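PDB 1UP3: putative cellulase CEL6 from Mycobacterium tuberculosis, which probably hydrolyses the beta-1,4-glucosidic bonds of cellulose as an endoglucanase of glycoside hydrolase family 6. Local coordinates for residues A[42-47]-A[73-78]; A[68-73]-A[112-117]; A[99-104]-A[141-146]. All coordinates share one frame; numbering follows the deposited sequence.

Contact 1: A[42-47]-A[73-78]; sequences YWLDQA and LTLYGI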
ATOM      1  N   TYR A  42      -2.427  -2.320  -6.990  1.00  5.86           N
ATOM      2  CA  TYR A  42      -2.047  -1.558  -8.173  1.00  6.23           C
ATOM      3  C   TYR A  42      -1.769  -0.117  -7.742  1.00  6.28           C
ATOM      4  O   TYR A  42      -2.639   0.555  -7.246  1.00  6.02           O
ATOM      5  CB  TYR A  42      -3.188  -1.644  -9.199  1.00  7.39           C
ATOM      6  CG  TYR A  42      -2.838  -1.068 -10.552  1.00 11.25           C
ATOM      7  CD1 TYR A  42      -2.088  -1.802 -11.462  1.00 15.37           C
ATOM      8  CD2 TYR A  42      -3.263   0.176 -10.924  1.00 19.33           C
ATOM      9  CE1 TYR A  42      -1.760  -1.297 -12.714  1.00 20.60           C
ATOM     10  CE2 TYR A  42      -2.937   0.699 -12.189  1.00 22.63           C
ATOM     11  CZ  TYR A  42      -2.186  -0.038 -13.063  1.00 23.56           C
ATOM     12  OH  TYR A  42      -1.844   0.489 -14.307  1.00 28.92           O
ATOM     13  N   TRP A  43      -0.530   0.344  -7.956  1.00  5.66           N
ATOM     14  CA  TRP A  43      -0.104   1.640  -7.461  1.00  5.34           C
ATOM     15  C   TRP A  43      -0.322   2.708  -8.522  1.00  5.62           C
ATOM     16  O   TRP A  43       0.122   2.528  -9.686  1.00  7.63           O
ATOM     17  CB  TRP A  43       1.369   1.600  -7.103  1.00  5.52           C
ATOM     18  CG  TRP A  43       1.717   0.776  -5.880  1.00  5.44           C
ATOM     19  CD1 TRP A  43       1.456  -0.541  -5.668  1.00  6.35           C
ATOM     20  CD2 TRP A  43       2.310   1.254  -4.679  1.00  4.02           C
ATOM     21  NE1 TRP A  43       1.921  -0.921  -4.425  1.00  5.33           N
ATOM     22  CE2 TRP A  43       2.441   0.170  -3.796  1.00  5.18           C
ATOM     23  CE3 TRP A  43       2.786   2.510  -4.269  1.00  5.15           C
ATOM     24  CZ2 TRP A  43       3.000   0.290  -2.532  1.00  6.04           C
ATOM     25  CZ3 TRP A  43       3.357   2.630  -3.025  1.00  5.28           C
ATOM     26  CH2 TRP A  43       3.455   1.517  -2.152  1.00  5.72           C
ATOM     27  N   LEU A  44      -0.930   3.820  -8.120  1.00  5.94           N
ATOM     28  CA  LEU A  44      -1.172   4.971  -9.002  1.00  6.82           C
ATOM     29  C   LEU A  44      -0.436   6.200  -8.462  1.00  6.52           C
ATOM     30  O   LEU A  44      -0.387   6.436  -7.258  1.00  6.77           O
ATOM     31  CB  LEU A  44      -2.645   5.262  -9.044  1.00  7.69           C
ATOM     32  CG  LEU A  44      -3.517   4.111  -9.538  1.00 10.71           C
ATOM     33  CD1 LEU A  44      -4.992   4.488  -9.353  1.00 17.00           C
ATOM     34  CD2 LEU A  44      -3.192   3.801 -10.977  1.00 15.41           C
ATOM     35  N   ASP A  45       0.138   6.966  -9.362  1.00  7.87           N
ATOM     36  CA  ASP A  45       0.791   8.212  -9.014  1.00  8.20           C
ATOM     37  C   ASP A  45       0.673   9.256 -10.113  1.00  8.72           C
ATOM     38  O   ASP A  45      -0.243   9.200 -10.908  1.00  9.59           O
ATOM     39  CB  ASP A  45       2.218   7.946  -8.559  1.00  8.86           C
ATOM     40  CG  ASP A  45       3.131   7.446  -9.659  1.00 11.42           C
ATOM     41  OD1 ASP A  45       2.701   7.342 -10.838  1.00 11.77           O
ATOM     42  OD2 ASP A  45       4.341   7.137  -9.413  1.00 14.83           O
ATOM     43  N   GLN A  46       1.599  10.208 -10.106  1.00 10.42           N
ATOM     44  CA  GLN A  46       1.526  11.345 -11.027  1.00 11.00           C
ATOM     45  C   GLN A  46       1.773  10.971 -12.482  1.00 11.66           C
ATOM     46  O   GLN A  46       1.550  11.801 -13.372  1.00 13.09           O
ATOM     47  CB  GLN A  46       2.477  12.474 -10.608  1.00 11.70           C
ATOM     48  CG  GLN A  46       3.962  12.254 -10.918  1.00 13.85           C
ATOM     49  CD  GLN A  46       4.604  11.109 -10.178  1.00 15.36           C
ATOM     50  OE1 GLN A  46       4.266  10.808  -9.021  1.00 12.07           O
ATOM     51  NE2 GLN A  46       5.528  10.454 -10.835  1.00 19.89           N
ATOM     52  N   ALA A  47       2.164   9.735 -12.741  1.00 10.73           N
ATOM     53  CA  ALA A  47       2.205   9.208 -14.115  1.00 11.60           C
ATOM     54  C   ALA A  47       0.815   9.074 -14.745  1.00 10.94           C
ATOM     55  O   ALA A  47       0.693   8.860 -15.946  1.00 11.57           O
ATOM     56  CB  ALA A  47       2.884   7.876 -14.153  1.00 12.30           C
ATOM     57  N   LEU A  73      -6.161  -0.875  -4.777  1.00  5.95           N
ATOM     58  CA  LEU A  73      -5.473   0.236  -5.410  1.00  6.94           C
ATOM     59  C   LEU A  73      -4.702   0.981  -4.317  1.00  7.13           C
ATOM     60  O   LEU A  73      -5.240   1.207  -3.232  1.00  7.71           O
ATOM     61  CB  LEU A  73      -6.460   1.177  -6.094  1.00  9.45           C
ATOM     62  CG  LEU A  73      -7.127   0.474  -7.292  1.00 14.29           C
ATOM     63  CD1 LEU A  73      -8.543   0.879  -7.351  1.00 23.55           C
ATOM     64  CD2 LEU A  73      -6.441   0.816  -8.575  1.00 19.72           C
ATOM     65  N   THR A  74      -3.474   1.377  -4.633  1.00  5.44           N
ATOM     66  CA  THR A  74      -2.653   2.193  -3.747  1.00  5.43           C
ATOM     67  C   THR A  74      -2.424   3.564  -4.350  1.00  5.40           C
ATOM     68  O   THR A  74      -1.921   3.658  -5.459  1.00  6.27           O
ATOM     69  CB  THR A  74      -1.361   1.491  -3.493  1.00  6.29           C
ATOM     70  OG1 THR A  74      -1.644   0.238  -2.835  1.00  6.89           O
ATOM     71  CG2 THR A  74      -0.473   2.303  -2.506  1.00  5.66           C
ATOM     72  N   LEU A  75      -2.842   4.607  -3.651  1.00  5.16           N
ATOM     73  CA  LEU A  75      -2.639   5.968  -4.135  1.00  5.23           C
ATOM     74  C   LEU A  75      -1.329   6.497  -3.584  1.00  5.65           C
ATOM     75  O   LEU A  75      -1.145   6.566  -2.380  1.00  6.59           O
ATOM     76  CB  LEU A  75      -3.827   6.863  -3.729  1.00  5.87           C
ATOM     77  CG  LEU A  75      -5.202   6.374  -4.199  1.00  7.82           C
ATOM     78  CD1 LEU A  75      -6.277   7.386  -3.807  1.00 10.74           C
ATOM     79  CD2 LEU A  75      -5.267   6.117  -5.706  1.00 11.28           C
ATOM     80  N   TYR A  76      -0.430   6.927  -4.463  1.00  5.13           N
ATOM     81  CA  TYR A  76       0.923   7.332  -4.044  1.00  5.26           C
ATOM     82  C   TYR A  76       1.349   8.568  -4.843  1.00  5.16           C
ATOM     83  O   TYR A  76       2.319   8.530  -5.610  1.00  6.21           O
ATOM     84  CB  TYR A  76       1.877   6.139  -4.246  1.00  5.07           C
ATOM     85  CG  TYR A  76       3.252   6.211  -3.599  1.00  4.97           C
ATOM     86  CD1 TYR A  76       3.376   6.582  -2.269  1.00  5.94           C
ATOM     87  CD2 TYR A  76       4.385   5.846  -4.300  1.00  6.88           C
ATOM     88  CE1 TYR A  76       4.622   6.637  -1.629  1.00  8.47           C
ATOM     89  CE2 TYR A  76       5.648   5.870  -3.698  1.00  7.18           C
ATOM     90  CZ  TYR A  76       5.757   6.240  -2.358  1.00  7.07           C
ATOM     91  OH  TYR A  76       7.013   6.284  -1.757  1.00  7.74           O
ATOM     92  N   GLY A  77       0.564   9.634  -4.711  1.00  5.57           N
ATOM     93  CA  GLY A  77       0.764  10.868  -5.470  1.00  5.80           C
ATOM     94  C   GLY A  77       0.976  12.115  -4.624  1.00  6.44           C
ATOM     95  O   GLY A  77       0.980  13.216  -5.188  1.00  6.25           O
ATOM     96  N   ILE A  78       1.143  11.988  -3.321  1.00  6.06           N
ATOM     97  CA  ILE A  78       1.181  13.187  -2.439  1.00  5.98           C
ATOM     98  C   ILE A  78       2.307  14.133  -2.840  1.00  5.79           C
ATOM     99  O   ILE A  78       3.387  13.698  -3.243  1.00  5.98           O
ATOM    100  CB  ILE A  78       1.313  12.768  -0.933  1.00  5.78           C
ATOM    101  CG1 ILE A  78       0.797  13.839   0.018  1.00  8.20           C
ATOM    102  CG2 ILE A  78       2.723  12.356  -0.619  1.00  7.50           C
ATOM    103  CD1 ILE A  78      -0.709  13.990  -0.010  1.00  6.57           C
TER

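Contact 2: A[68-73]-A[112-117]; sequences GAMPVL and PATIIV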
ATOM      1  N   GLY A  68     -14.907 -11.399 -10.617  1.00  5.72           N
ATOM      2  CA  GLY A  68     -15.532 -11.727  -9.347  1.00  7.08           C
ATOM      3  C   GLY A  68     -14.637 -11.467  -8.153  1.00  7.19           C
ATOM      4  O   GLY A  68     -14.694 -12.196  -7.163  1.00  8.50           O
ATOM      5  N   ALA A  69     -13.836 -10.405  -8.243  1.00  6.61           N
ATOM      6  CA  ALA A  69     -12.761 -10.168  -7.297  1.00  6.28           C
ATOM      7  C   ALA A  69     -12.692  -8.726  -6.799  1.00  5.56           C
ATOM      8  O   ALA A  69     -13.161  -7.799  -7.482  1.00  7.13           O
ATOM      9  CB  ALA A  69     -11.403 -10.528  -7.929  1.00  6.40           C
ATOM     10  N   MET A  70     -12.067  -8.533  -5.628  1.00  5.26           N
ATOM     11  CA  MET A  70     -11.884  -7.212  -5.022  1.00  5.59           C
ATOM     12  C   MET A  70     -10.548  -6.608  -5.478  1.00  5.27           C
ATOM     13  O   MET A  70      -9.507  -7.156  -5.164  1.00  6.17           O
ATOM     14  CB  MET A  70     -11.885  -7.319  -3.484  1.00  6.35           C
ATOM     15  CG  MET A  70     -11.567  -6.035  -2.748  1.00  7.84           C
ATOM     16  SD  MET A  70     -12.701  -4.722  -2.984  1.00  8.49           S
ATOM     17  CE  MET A  70     -13.983  -5.139  -1.897  1.00 11.87           C
ATOM     18  N   PRO A  71     -10.598  -5.477  -6.183  1.00  5.21           N
ATOM     19  CA  PRO A  71      -9.361  -4.793  -6.573  1.00  5.53           C
ATOM     20  C   PRO A  71      -8.795  -4.031  -5.388  1.00  5.95           C
ATOM     21  O   PRO A  71      -9.551  -3.487  -4.601  1.00  6.33           O
ATOM     22  CB  PRO A  71      -9.821  -3.844  -7.669  1.00  5.67           C
ATOM     23  CG  PRO A  71     -11.165  -3.514  -7.294  1.00  5.19           C
ATOM     24  CD  PRO A  71     -11.785  -4.735  -6.644  1.00  5.19           C
ATOM     25  N   VAL A  72      -7.478  -3.957  -5.323  1.00  5.44           N
ATOM     26  CA  VAL A  72      -6.772  -3.157  -4.306  1.00  6.19           C
ATOM     27  C   VAL A  72      -5.911  -2.157  -5.053  1.00  5.65           C
ATOM     28  O   VAL A  72      -5.087  -2.545  -5.923  1.00  6.10           O
ATOM     29  CB  VAL A  72      -5.882  -4.018  -3.385  1.00  6.75           C
ATOM     30  CG1 VAL A  72      -5.303  -3.174  -2.299  1.00  7.32           C
ATOM     31  CG2 VAL A  72      -6.667  -5.236  -2.791  1.00  7.68           C
ATOM     32  N   LEU A  73      -6.161  -0.875  -4.777  1.00  5.95           N
ATOM     33  CA  LEU A  73      -5.473   0.236  -5.410  1.00  6.94           C
ATOM     34  C   LEU A  73      -4.702   0.981  -4.317  1.00  7.13           C
ATOM     35  O   LEU A  73      -5.240   1.207  -3.232  1.00  7.71           O
ATOM     36  CB  LEU A  73      -6.460   1.177  -6.094  1.00  9.45           C
ATOM     37  CG  LEU A  73      -7.127   0.474  -7.292  1.00 14.29           C
ATOM     38  CD1 LEU A  73      -8.543   0.879  -7.351  1.00 23.55           C
ATOM     39  CD2 LEU A  73      -6.441   0.816  -8.575  1.00 19.72           C
ATOM     40  N   PRO A 112     -16.928  -1.698  -6.201  1.00  8.10           N
ATOM     41  CA  PRO A 112     -16.132  -2.214  -5.079  1.00  7.51           C
ATOM     42  C   PRO A 112     -14.648  -1.961  -5.297  1.00  7.84           C
ATOM     43  O   PRO A 112     -14.130  -2.163  -6.396  1.00  6.81           O
ATOM     44  CB  PRO A 112     -16.392  -3.719  -5.117  1.00  8.96           C
ATOM     45  CG  PRO A 112     -17.643  -3.837  -5.816  1.00  8.34           C
ATOM     46  CD  PRO A 112     -17.643  -2.804  -6.874  1.00  8.76           C
ATOM     47  N   ALA A 113     -13.970  -1.489  -4.260  1.00  6.86           N
ATOM     48  CA  ALA A 113     -12.521  -1.310  -4.312  1.00  7.07           C
ATOM     49  C   ALA A 113     -11.992  -1.203  -2.891  1.00  7.37           C
ATOM     50  O   ALA A 113     -12.693  -0.728  -1.991  1.00  8.91           O
ATOM     51  CB  ALA A 113     -12.106  -0.058  -5.137  1.00  7.05           C
ATOM     52  N   THR A 114     -10.762  -1.631  -2.718  1.00  7.30           N
ATOM     53  CA  THR A 114      -9.987  -1.385  -1.515  1.00  6.36           C
ATOM     54  C   THR A 114      -8.927  -0.345  -1.872  1.00  7.33           C
ATOM     55  O   THR A 114      -8.258  -0.488  -2.899  1.00  6.03           O
ATOM     56  CB  THR A 114      -9.355  -2.692  -1.087  1.00  8.34           C
ATOM     57  OG1 THR A 114     -10.367  -3.640  -0.750  1.00 10.66           O
ATOM     58  CG2 THR A 114      -8.473  -2.532   0.185  1.00  7.35           C
ATOM     59  N   ILE A 115      -8.862   0.749  -1.110  1.00  8.26           N
ATOM     60  CA  ILE A 115      -7.973   1.862  -1.424  1.00  8.99           C
ATOM     61  C   ILE A 115      -7.037   2.074  -0.264  1.00  8.81           C
ATOM     62  O   ILE A 115      -7.499   2.270   0.853  1.00  8.91           O
ATOM     63  CB  ILE A 115      -8.730   3.166  -1.713  1.00 10.50           C
ATOM     64  CG1 ILE A 115      -9.897   2.936  -2.692  0.50  8.14           C
ATOM     65  CG2 ILE A 115      -7.753   4.241  -2.234  0.50  9.61           C
ATOM     66  CD1 ILE A 115      -9.513   2.464  -4.068  0.50  6.99           C
ATOM     67  N   ILE A 116      -5.741   2.012  -0.551  1.00  5.50           N
ATOM     68  CA  ILE A 116      -4.678   2.310   0.403  1.00  5.34           C
ATOM     69  C   ILE A 116      -4.221   3.756   0.100  1.00  5.24           C
ATOM     70  O   ILE A 116      -3.686   4.047  -0.971  1.00  5.41           O
ATOM     71  CB  ILE A 116      -3.520   1.351   0.261  1.00  5.66           C
ATOM     72  CG1 ILE A 116      -3.971  -0.129   0.294  1.00  7.39           C
ATOM     73  CG2 ILE A 116      -2.439   1.687   1.298  1.00  6.28           C
ATOM     74  CD1 ILE A 116      -4.647  -0.491   1.571  1.00  7.78           C
ATOM     75  N   VAL A 117      -4.477   4.665   1.026  1.00  4.87           N
ATOM     76  CA  VAL A 117      -4.255   6.099   0.796  1.00  5.14           C
ATOM     77  C   VAL A 117      -2.863   6.504   1.315  1.00  4.87           C
ATOM     78  O   VAL A 117      -2.606   6.564   2.526  1.00  5.06           O
ATOM     79  CB  VAL A 117      -5.304   6.966   1.503  1.00  6.37           C
ATOM     80  CG1 VAL A 117      -5.088   8.453   1.225  1.00  7.00           C
ATOM     81  CG2 VAL A 117      -6.697   6.566   1.118  1.00  6.45           C
TER

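Contact 3: A[99-104]-A[141-146]; sequences GWIDAV and RYAVDT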
ATOM      1  N   GLY A  99      -7.329  17.636  -7.633  1.00  7.34           N
ATOM      2  CA  GLY A  99      -7.961  17.333  -8.903  1.00  7.18           C
ATOM      3  C   GLY A  99      -7.810  15.864  -9.260  1.00  7.40           C
ATOM      4  O   GLY A  99      -8.717  15.230  -9.811  1.00  7.54           O
ATOM      5  N   TRP A 100      -6.649  15.330  -8.916  1.00  6.40           N
ATOM      6  CA  TRP A 100      -6.355  13.908  -9.093  1.00  5.51           C
ATOM      7  C   TRP A 100      -7.293  13.036  -8.278  1.00  6.73           C
ATOM      8  O   TRP A 100      -7.856  12.089  -8.820  1.00  5.95           O
ATOM      9  CB  TRP A 100      -4.927  13.635  -8.690  1.00  5.91           C
ATOM     10  CG  TRP A 100      -4.376  12.257  -9.031  1.00  4.70           C
ATOM     11  CD1 TRP A 100      -4.143  11.739 -10.285  1.00  4.60           C
ATOM     12  CD2 TRP A 100      -3.883  11.268  -8.093  1.00  5.31           C
ATOM     13  NE1 TRP A 100      -3.545  10.500 -10.180  1.00  6.71           N
ATOM     14  CE2 TRP A 100      -3.364  10.190  -8.858  1.00  6.11           C
ATOM     15  CE3 TRP A 100      -3.794  11.197  -6.687  1.00  7.54           C
ATOM     16  CZ2 TRP A 100      -2.792   9.045  -8.263  1.00  6.00           C
ATOM     17  CZ3 TRP A 100      -3.244  10.088  -6.107  1.00  4.96           C
ATOM     18  CH2 TRP A 100      -2.734   9.019  -6.900  1.00  5.63           C
ATOM     19  N   ILE A 101      -7.463  13.355  -6.988  1.00  6.32           N
ATOM     20  CA  ILE A 101      -8.393  12.634  -6.132  1.00  6.57           C
ATOM     21  C   ILE A 101      -9.845  12.714  -6.698  1.00  7.12           C
ATOM     22  O   ILE A 101     -10.556  11.709  -6.694  1.00  6.70           O
ATOM     23  CB  ILE A 101      -8.352  13.216  -4.674  1.00  6.42           C
ATOM     24  CG1 ILE A 101      -7.021  12.868  -3.993  1.00  7.46           C
ATOM     25  CG2 ILE A 101      -9.543  12.737  -3.905  1.00  7.68           C
ATOM     26  CD1 ILE A 101      -6.755  11.346  -3.850  1.00  6.96           C
ATOM     27  N   ASP A 102     -10.263  13.884  -7.210  1.00  6.04           N
ATOM     28  CA  ASP A 102     -11.592  13.984  -7.790  1.00  6.54           C
ATOM     29  C   ASP A 102     -11.750  13.020  -8.938  1.00  7.27           C
ATOM     30  O   ASP A 102     -12.812  12.395  -9.102  1.00  7.20           O
ATOM     31  CB  ASP A 102     -11.889  15.394  -8.303  1.00  7.26           C
ATOM     32  CG  ASP A 102     -11.992  16.413  -7.204  1.00 10.42           C
ATOM     33  OD1 ASP A 102     -12.173  16.056  -6.029  1.00 10.95           O
ATOM     34  OD2 ASP A 102     -11.898  17.652  -7.443  1.00 13.86           O
ATOM     35  N   ALA A 103     -10.720  12.949  -9.761  1.00  6.45           N
ATOM     36  CA  ALA A 103     -10.733  12.062 -10.927  1.00  6.81           C
ATOM     37  C   ALA A 103     -10.736  10.588 -10.534  1.00  7.09           C
ATOM     38  O   ALA A 103     -11.469   9.797 -11.111  1.00  7.43           O
ATOM     39  CB  ALA A 103      -9.557  12.374 -11.823  1.00  7.11           C
ATOM     40  N   VAL A 104      -9.922  10.198  -9.557  1.00  6.99           N
ATOM     41  CA  VAL A 104      -9.948   8.837  -9.055  1.00  7.03           C
ATOM     42  C   VAL A 104     -11.366   8.469  -8.557  1.00  7.87           C
ATOM     43  O   VAL A 104     -11.895   7.404  -8.873  1.00  8.32           O
ATOM     44  CB  VAL A 104      -8.933   8.625  -7.935  1.00  7.75           C
ATOM     45  CG1 VAL A 104      -9.131   7.303  -7.233  1.00  8.01           C
ATOM     46  CG2 VAL A 104      -7.486   8.709  -8.465  1.00  7.07           C
ATOM     47  N   ARG A 141      -6.952  14.255   4.317  1.00  6.88           N
ATOM     48  CA  ARG A 141      -8.356  14.388   4.691  1.00  7.27           C
ATOM     49  C   ARG A 141      -9.270  14.556   3.465  1.00  7.72           C
ATOM     50  O   ARG A 141     -10.375  13.978   3.412  1.00  7.61           O
ATOM     51  CB  ARG A 141      -8.540  15.567   5.665  1.00  8.02           C
ATOM     52  CG  ARG A 141      -9.973  15.610   6.223  1.00 10.08           C
ATOM     53  CD  ARG A 141     -10.251  16.764   7.208  1.00 16.48           C
ATOM     54  NE  ARG A 141      -9.046  17.220   7.828  1.00 24.21           N
ATOM     55  CZ  ARG A 141      -8.390  18.362   7.634  1.00 29.50           C
ATOM     56  NH1 ARG A 141      -8.860  19.353   6.867  1.00 32.28           N
ATOM     57  NH2 ARG A 141      -7.226  18.505   8.283  1.00 31.05           N
ATOM     58  N   TYR A 142      -8.817  15.316   2.472  1.00  7.84           N
ATOM     59  CA  TYR A 142      -9.560  15.499   1.235  1.00  7.97           C
ATOM     60  C   TYR A 142      -9.776  14.146   0.527  1.00  7.45           C
ATOM     61  O   TYR A 142     -10.873  13.831   0.079  1.00  7.84           O
ATOM     62  CB  TYR A 142      -8.835  16.474   0.312  1.00  9.13           C
ATOM     63  CG  TYR A 142      -9.663  16.826  -0.914  1.00  8.32           C
ATOM     64  CD1 TYR A 142     -10.641  17.777  -0.845  1.00 12.18           C
ATOM     65  CD2 TYR A 142      -9.493  16.138  -2.118  1.00  8.59           C
ATOM     66  CE1 TYR A 142     -11.443  18.082  -1.939  1.00 14.40           C
ATOM     67  CE2 TYR A 142     -10.287  16.446  -3.235  1.00  9.58           C
ATOM     68  CZ  TYR A 142     -11.280  17.411  -3.111  1.00 13.62           C
ATOM     69  OH  TYR A 142     -12.109  17.765  -4.175  1.00 14.05           O
ATOM     70  N   ALA A 143      -8.722  13.333   0.477  1.00  7.23           N
ATOM     71  CA  ALA A 143      -8.836  12.001  -0.089  1.00  7.10           C
ATOM     72  C   ALA A 143      -9.877  11.158   0.632  1.00  7.87           C
ATOM     73  O   ALA A 143     -10.698  10.525   0.007  1.00  7.61           O
ATOM     74  CB  ALA A 143      -7.490  11.316  -0.087  1.00  8.08           C
ATOM     75  N   VAL A 144      -9.860  11.145   1.954  1.00  7.59           N
ATOM     76  CA  VAL A 144     -10.811  10.381   2.726  1.00  8.47           C
ATOM     77  C   VAL A 144     -12.215  10.862   2.424  1.00  9.11           C
ATOM     78  O   VAL A 144     -13.116  10.068   2.122  1.00  9.95           O
ATOM     79  CB  VAL A 144     -10.535  10.473   4.247  1.00  9.97           C
ATOM     80  CG1 VAL A 144     -11.689   9.890   5.045  1.00 11.66           C
ATOM     81  CG2 VAL A 144      -9.234   9.750   4.606  1.00 11.67           C
ATOM     82  N   ASP A 145     -12.411  12.181   2.501  1.00  8.83           N
ATOM     83  CA  ASP A 145     -13.755  12.748   2.331  1.00  9.74           C
ATOM     84  C   ASP A 145     -14.316  12.489   0.943  1.00 10.77           C
ATOM     85  O   ASP A 145     -15.534  12.339   0.793  1.00 11.48           O
ATOM     86  CB  ASP A 145     -13.737  14.257   2.546  1.00  9.42           C
ATOM     87  CG  ASP A 145     -13.574  14.674   4.008  1.00 14.23           C
ATOM     88  OD1 ASP A 145     -13.689  13.838   4.940  1.00 15.85           O
ATOM     89  OD2 ASP A 145     -13.407  15.888   4.283  1.00 18.26           O
ATOM     90  N   THR A 146     -13.461  12.449  -0.069  1.00  7.92           N
ATOM     91  CA  THR A 146     -13.905  12.319  -1.467  1.00  8.22           C
ATOM     92  C   THR A 146     -14.068  10.873  -1.885  1.00  9.03           C
ATOM     93  O   THR A 146     -15.030  10.516  -2.569  1.00  9.54           O
ATOM     94  CB  THR A 146     -12.921  13.037  -2.362  1.00  8.26           C
ATOM     95  OG1 THR A 146     -12.775  14.388  -1.878  1.00  9.66           O
ATOM     96  CG2 THR A 146     -13.451  13.186  -3.781  1.00 10.14           C
TER

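Contact 1: A[42-47]-A[73-78]
With CG of Trp43 anti to its carbonyl carbon (chi1 -70°) and CG of Tyr76 anti to its backbone N (chi1 -167°), the CG atoms are placed so that the two rings can meet in a T-shaped stack. The indole presents its edge: CZ3 of Trp43 sits over the phenol face, toward the rim, 3.6 Å from CD2 of Tyr76, and the planes stand at 89°. One indole face receives a methyl group, CG2 of Thr74 lying 3.6 Å from the centroid of the six-membered ring of Trp43 in a CH-pi contact. On the other sheet face Leu44 CD1 lies 4.0 Å from both Leu73 CD2 and Leu75 CD2. Between the two faces the strands run parallel, the outer members of the beta-alpha-beta unit 42-44, 50-66, 72-75. Thr74 N donates to Tyr42 O, Leu44 N to Thr74 O and Tyr76 N to Leu44 O. Asp45 OD1 accepts from Ala47 N in an Asx turn, while OD2 forms a salt bridge with Arg81. Trp43 NE1 donates to Ile260 O, just after strand 254-258 at the sheet's other edge. The chemistry implies an indole fixed in rotation by methyl, aromatic partner and NE1 bond, its Tyr76 neighbour about 5 Å from a bound beta-D-glucopyranose.

Contact 2: A[68-73]-A[112-117]
Leu73, Thr114 and Met70 bury the most surface here. Leu73 lies beside Ile115, the two side chains pointing the same way, and CD1 of Leu73 comes within 3.8 Å of CD1 of Ile115 in one of the two conformers modelled for the isoleucine. CB of Ala113 extends this apolar patch at 4.3 Å from the same methyl, CD1 of Leu73, and Leu108 of helix 94-108 packs on Ala113 and Ile115.

Thr114 points to the other face of the sheet with Val72, the pair again side by side: CG2 of Thr114 is 4.1 Å from CG1 of Val72. The hydroxyl branch turns toward Met70 instead, since OG1 of Thr114 stands anti to its carbonyl carbon (chi1 -63°). Met70 crosses the threonine at about a right angle. Its chain is bent at chi2 and chi3, and both CG and SD lie close to the hydroxyl, with SD of Met70 3.4 Å from OG1 of Thr114. That oxygen is buried by the contact and has no hydrogen-bonding partner in the model, with Met70 CG and SD as its close neighbours across the contact. SD of Met70 also rests 3.6 Å from C of Ala113.

Backbone bonds join the strands between these two faces. Thr114 N donates to Pro71 O, Leu73 N to Thr114 O and Ile116 N to Leu73 O, each nearly straight at the hydrogen. Before the strand pairing begins, CG of Pro71 touches Pro112 O at 3.4 Å. Residues 72-73 and 114-115 are thereby paired in parallel register, joined through helix 94-108 as a beta-alpha-beta crossover, the repeating unit of the parallel-stranded, distorted barrel of family 6 glycoside hydrolases.

Contact 3: A[99-104]-A[141-146]
The phenol ring of Tyr142 meets the carboxylate of Asp102 at its edge, OD1 of Asp102 lying in the ring plane, and carries OG1 of Thr146 over one face, offset toward the rim and 3.5 Å above the plane. Ring and carboxylate are not coplanar; their planes are 55° apart. The hydroxyl of Tyr142 donates to OD1 of Asp102 on the syn side of that oxygen, at a short 2.5 Å between OH and OD1. So close an approach is consistent with a strong, charge-assisted bond.

A chi1 of -173° sets CG of Tyr142 anti to its backbone N; the ring then lies beside Ile101, whose side chain slides past it in the opposite direction. CG2 of Ile101 touches CE2 of Tyr142 at 3.8 Å, approaching obliquely. Arg98, one turn before Asp102, adds a cation-pi contact to the same ring.

Helices 94-108 and 130-147 are neighbours on the outside of the barrel, each leading into a strand of the parallel sheet. Over the two short segments they run nearly parallel, with axes 9.8 Å apart and 21° between their directions. Deeper in the interface, Ile101 packs between the helices: its CD1 reaches CB of Ala143 at 3.8 Å, and its CG2 lies 3.7 Å from CB of Thr146. Ile101 also touches Leu75, so the same side chain meets both the neighbouring helix and the strand beneath. Thr146 turns its OG1 back along its own helix to donate to Tyr142 O, 2.8 Å away. That carbonyl oxygen also accepts Thr146 N, the two donors arriving from opposite faces of its plane.

From the N terminus, the chain lays down strand 42-44, passes through helix 50-66 and returns in strand 72-75, where contact 1 closes the first loop. Contact 2 opens at 68-73, before contact 1 has closed, so the two cross and share Leu73; it closes after helix 94-108, when strand 113-117 joins the sheet. Strand 72-75 is thus held on both edges. Contact 3 opens at 99-104, inside the loop of contact 2, and closes beyond it at 141-146, crossing contact 2 but following contact 1 in series. It binds two outer helices, and Trp100 against Leu44 and Val117 against Ala143 connect that layer to the sheet.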